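Local coordinates for protein O-succinylhomoserine sulfhydrylase (Mycobacterium tuberculosis, PDB 3NDN) that probably makes L-homocysteine from O-succinyl-L-homoserine and hydrogen sulfide with pyridoxal 5'-phosphate as cofactor, a step on the way to methionine, at residues Phe331-Pro336 with Gln342-Val347; Ala98-Ala103 with Gly249-Leu254. All coordinates share one frame; numbering follows the deposited sequence.

Contact 1 joins neighbours in sequence: strand 328-333 of the smaller, five-stranded sheet and helix 340-350, which follows it. Contact 2 brings together elements 146 residues apart, a strand at one end of the seven-stranded sheet as it is built within this chain and helix 244-258. The first is the more buried and nearly twice as extensive, yet it lies farther from the centre of the chain, on the opposite side from the second; their nearest atoms are about 30 Å apart. Both are apolar, and in both a polar residue lends its carbons, R343 in one and Q252 in the other. They differ in what meets those carbons: a leucine methyl and a sulfur in contact 1, a phenyl ring in contact 2.

Contact 1: Phe331-Pro336 with Gln342-Val347; sequences FALDCP and QRAFEV
With CG of L333 set opposite its own carbonyl carbon (chi1 -68°) and CG of R343 opposite its backbone N (chi1 179°), the two side chains meet at about a right angle. The leucine touches with a single methyl: CD1 of L333 lies 3.6 Å from CG of R343 and 3.7 Å from the backbone N of A344. CD1 of L333 also reaches CB of A344 at 4.3 Å and, one helical turn beyond R343, CG2 of V347 at 4.1 Å. C335 adds its sulfur from the loop after the strand, SG standing 4.0 Å from CG of R343. This is a beta-alpha connection in the C-terminal part of a trans-sulfuration enzyme: strand 328-333 ends, the chain turns, and helix 340-350 packs across the end of the strand, the segments 331-333 and 342-347 running at 115° to each other. R343 divides its labour. Its first carbons belong to the apolar patch, while a bend at chi2 carries the guanidinium away to E346, where NH1 and OE1 form a salt bridge of 3.0 Å whose hydrogen-bond geometry is weak. NH2 of R343 bonds to the carbonyl of L413, and helix 402-413 also packs on L333 and V347.

Contact 2: Ala98-Ala103 with Gly249-Leu254; sequences AAFATA and GPVQKL
F100 reaches from the strand to V251 and Q252 on the helix, and its atoms can be followed outward in order. CB of F100, which leaves the backbone facing the helix, meets the methyl CG1 of V251 at 4.3 Å. Beyond it the ring runs more across the helix than along it. CD1 lies between V251 CG1 and Q252 CA, at the limit of contact; CE1 of F100, on the flank nearer the helix, comes to 4.2 Å from CA of Q252 and 4.3 Å from its CG. CZ, the tip, makes no close contact with the helix segment. V251 CG1 and Q252 CA approach the ring obliquely. With CG of Q252 anti to the backbone N (chi1 -173°) and the chain extended through CD, the amide is carried past the ring. Strand 98-102, at one margin of the seven-stranded sheet within this chain, is antiparallel to strand 238-242, which leads directly into helix 244-258; the phenyl thus bridges that strand and the helix following its sheet partner. M255 and E87 also pack on F100, and K253 forms a salt bridge with E139 of a second subunit. Between the segments only carbons meet, at or beyond van der Waals distance, so the contact is dispersive and hydrophobic and sets little demand on direction.

Contact 1: Phe331-Pro336 with Gln342-Val347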
# COMPACT_ATOMS: atom_id res chain seq x y z
N PHE A 331 17.71 -14.13 30.90
CA PHE A 331 17.88 -14.92 32.15
C PHE A 331 18.41 -16.35 31.93
O PHE A 331 18.39 -16.87 30.82
CB PHE A 331 16.58 -14.96 32.97
CG PHE A 331 15.47 -15.78 32.35
CD1 PHE A 331 15.20 -17.06 32.82
CD2 PHE A 331 14.69 -15.26 31.32
CE1 PHE A 331 14.17 -17.83 32.26
CE2 PHE A 331 13.64 -16.01 30.76
CZ PHE A 331 13.39 -17.31 31.23
N ALA A 332 18.87 -16.98 33.02
CA ALA A 332 19.36 -18.36 32.98
C ALA A 332 18.63 -19.24 33.99
O ALA A 332 18.40 -18.83 35.14
CB ALA A 332 20.88 -18.41 33.23
N LEU A 333 18.26 -20.44 33.55
CA LEU A 333 17.60 -21.43 34.39
C LEU A 333 18.57 -22.05 35.39
O LEU A 333 19.75 -22.24 35.07
CB LEU A 333 16.96 -22.53 33.53
CG LEU A 333 15.78 -22.14 32.64
CD1 LEU A 333 15.52 -23.19 31.57
CD2 LEU A 333 14.51 -21.88 33.44
N ASP A 334 18.09 -22.35 36.59
CA ASP A 334 18.92 -22.99 37.62
C ASP A 334 18.78 -24.51 37.55
O ASP A 334 17.82 -25.08 38.08
CB ASP A 334 18.57 -22.46 39.02
CG ASP A 334 19.54 -22.94 40.11
OD1 ASP A 334 20.73 -23.25 39.82
OD2 ASP A 334 19.12 -23.00 41.28
N CYS A 335 19.73 -25.15 36.87
CA CYS A 335 19.75 -26.60 36.68
C CYS A 335 21.14 -27.03 36.19
O CYS A 335 21.90 -26.20 35.67
CB CYS A 335 18.66 -27.04 35.70
SG CYS A 335 18.89 -26.49 33.99
N PRO A 336 21.49 -28.33 36.36
CA PRO A 336 22.79 -28.82 35.85
C PRO A 336 22.97 -28.56 34.34
O PRO A 336 22.01 -28.68 33.57
CB PRO A 336 22.75 -30.32 36.14
CG PRO A 336 21.77 -30.47 37.25
CD PRO A 336 20.74 -29.39 37.05
N GLN A 342 17.66 -29.27 27.32
CA GLN A 342 16.36 -29.94 27.42
C GLN A 342 15.38 -29.10 28.24
O GLN A 342 14.19 -29.03 27.92
CB GLN A 342 16.50 -31.33 28.09
CG GLN A 342 16.95 -32.46 27.17
CD GLN A 342 17.17 -33.78 27.93
OE1 GLN A 342 18.08 -33.89 28.75
NE2 GLN A 342 16.34 -34.77 27.64
N ARG A 343 15.89 -28.47 29.29
CA ARG A 343 15.07 -27.68 30.20
C ARG A 343 14.62 -26.38 29.53
O ARG A 343 13.44 -25.99 29.62
CB ARG A 343 15.85 -27.43 31.49
CG ARG A 343 15.13 -26.60 32.54
CD ARG A 343 14.15 -27.40 33.41
NE ARG A 343 13.39 -26.48 34.27
CZ ARG A 343 12.11 -26.13 34.08
NH1 ARG A 343 11.41 -26.65 33.07
NH2 ARG A 343 11.54 -25.27 34.91
N ALA A 344 15.55 -25.71 28.85
CA ALA A 344 15.23 -24.50 28.06
C ALA A 344 14.17 -24.76 26.97
O ALA A 344 13.22 -23.99 26.84
CB ALA A 344 16.50 -23.89 27.44
N PHE A 345 14.35 -25.83 26.20
CA PHE A 345 13.38 -26.20 25.16
C PHE A 345 11.99 -26.47 25.74
O PHE A 345 10.98 -26.11 25.15
CB PHE A 345 13.86 -27.43 24.37
CG PHE A 345 14.80 -27.11 23.23
CD1 PHE A 345 15.62 -25.98 23.26
CD2 PHE A 345 14.88 -27.96 22.12
CE1 PHE A 345 16.49 -25.69 22.21
CE2 PHE A 345 15.74 -27.69 21.07
CZ PHE A 345 16.55 -26.55 21.11
N GLU A 346 11.94 -27.09 26.92
CA GLU A 346 10.69 -27.39 27.60
C GLU A 346 9.90 -26.12 27.95
O GLU A 346 8.67 -26.08 27.80
CB GLU A 346 10.97 -28.21 28.88
CG GLU A 346 9.71 -28.76 29.55
CD GLU A 346 9.98 -29.46 30.89
OE1 GLU A 346 10.99 -29.16 31.57
OE2 GLU A 346 9.15 -30.33 31.25
N VAL A 347 10.62 -25.09 28.39
CA VAL A 347 10.03 -23.81 28.79
C VAL A 347 9.46 -23.06 27.57
O VAL A 347 8.31 -22.58 27.60
CB VAL A 347 11.06 -22.92 29.56
CG1 VAL A 347 10.51 -21.52 29.84
CG2 VAL A 347 11.50 -23.60 30.88

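Contact 2: Ala98-Ala103 with Gly249-Leu254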
# COMPACT_ATOMS: atom_id res chain seq x y z
N ALA A 98 22.22 16.29 10.47
CA ALA A 98 21.71 15.79 9.18
C ALA A 98 21.42 14.27 9.20
O ALA A 98 21.84 13.57 10.14
CB ALA A 98 22.67 16.16 8.02
N ALA A 99 20.68 13.79 8.18
CA ALA A 99 20.20 12.39 8.10
C ALA A 99 20.06 11.85 6.66
O ALA A 99 19.79 12.62 5.72
CB ALA A 99 18.86 12.25 8.82
N PHE A 100 20.22 10.53 6.50
CA PHE A 100 20.03 9.83 5.22
C PHE A 100 19.38 8.46 5.47
O PHE A 100 19.90 7.68 6.28
CB PHE A 100 21.38 9.64 4.49
CG PHE A 100 21.26 9.73 2.97
CD1 PHE A 100 21.88 10.76 2.27
CD2 PHE A 100 20.48 8.82 2.26
CE1 PHE A 100 21.76 10.88 0.87
CE2 PHE A 100 20.35 8.92 0.86
CZ PHE A 100 20.99 9.95 0.17
N ALA A 101 18.26 8.18 4.80
CA ALA A 101 17.51 6.92 4.96
C ALA A 101 18.10 5.79 4.11
O ALA A 101 18.61 6.05 3.02
CB ALA A 101 16.01 7.14 4.59
N THR A 102 17.98 4.54 4.59
CA THR A 102 18.51 3.33 3.89
C THR A 102 17.48 2.18 3.81
O THR A 102 16.43 2.25 4.45
CB THR A 102 19.78 2.80 4.58
OG1 THR A 102 19.43 2.24 5.85
CG2 THR A 102 20.87 3.88 4.78
N ALA A 103 17.80 1.11 3.06
CA ALA A 103 16.87 -0.03 2.85
C ALA A 103 16.71 -0.93 4.10
O ALA A 103 15.71 -1.65 4.23
CB ALA A 103 17.33 -0.91 1.64
N GLY A 249 28.56 14.30 1.75
CA GLY A 249 29.83 14.01 1.07
C GLY A 249 30.03 12.53 0.76
O GLY A 249 29.46 12.03 -0.21
N PRO A 250 30.83 11.82 1.58
CA PRO A 250 31.10 10.39 1.36
C PRO A 250 29.88 9.46 1.50
O PRO A 250 29.77 8.48 0.76
CB PRO A 250 32.18 10.06 2.39
CG PRO A 250 32.02 11.10 3.45
CD PRO A 250 31.56 12.34 2.75
N VAL A 251 28.96 9.78 2.42
CA VAL A 251 27.70 9.01 2.52
C VAL A 251 26.83 9.15 1.26
O VAL A 251 26.43 8.15 0.67
CB VAL A 251 26.88 9.34 3.81
CG1 VAL A 251 25.51 8.60 3.80
CG2 VAL A 251 27.65 8.94 5.05
N GLN A 252 26.55 10.39 0.85
CA GLN A 252 25.75 10.64 -0.36
C GLN A 252 26.33 9.91 -1.58
O GLN A 252 25.58 9.33 -2.37
CB GLN A 252 25.61 12.14 -0.65
CG GLN A 252 24.65 12.49 -1.80
CD GLN A 252 24.68 13.98 -2.16
OE1 GLN A 252 24.18 14.83 -1.42
NE2 GLN A 252 25.29 14.29 -3.31
N LYS A 253 27.65 9.94 -1.74
CA LYS A 253 28.29 9.26 -2.87
C LYS A 253 27.98 7.77 -2.90
O LYS A 253 27.61 7.23 -3.95
CB LYS A 253 29.79 9.52 -2.88
CG LYS A 253 30.50 9.02 -4.12
CD LYS A 253 31.98 9.32 -4.07
CE LYS A 253 32.67 8.92 -5.37
NZ LYS A 253 34.16 8.93 -5.21
N LEU A 254 28.14 7.08 -1.76
CA LEU A 254 27.81 5.67 -1.71
C LEU A 254 26.30 5.39 -1.93
O LEU A 254 25.93 4.41 -2.58
CB LEU A 254 28.31 5.02 -0.41
CG LEU A 254 29.82 4.75 -0.28
CD1 LEU A 254 30.19 4.20 1.12
CD2 LEU A 254 30.29 3.77 -1.37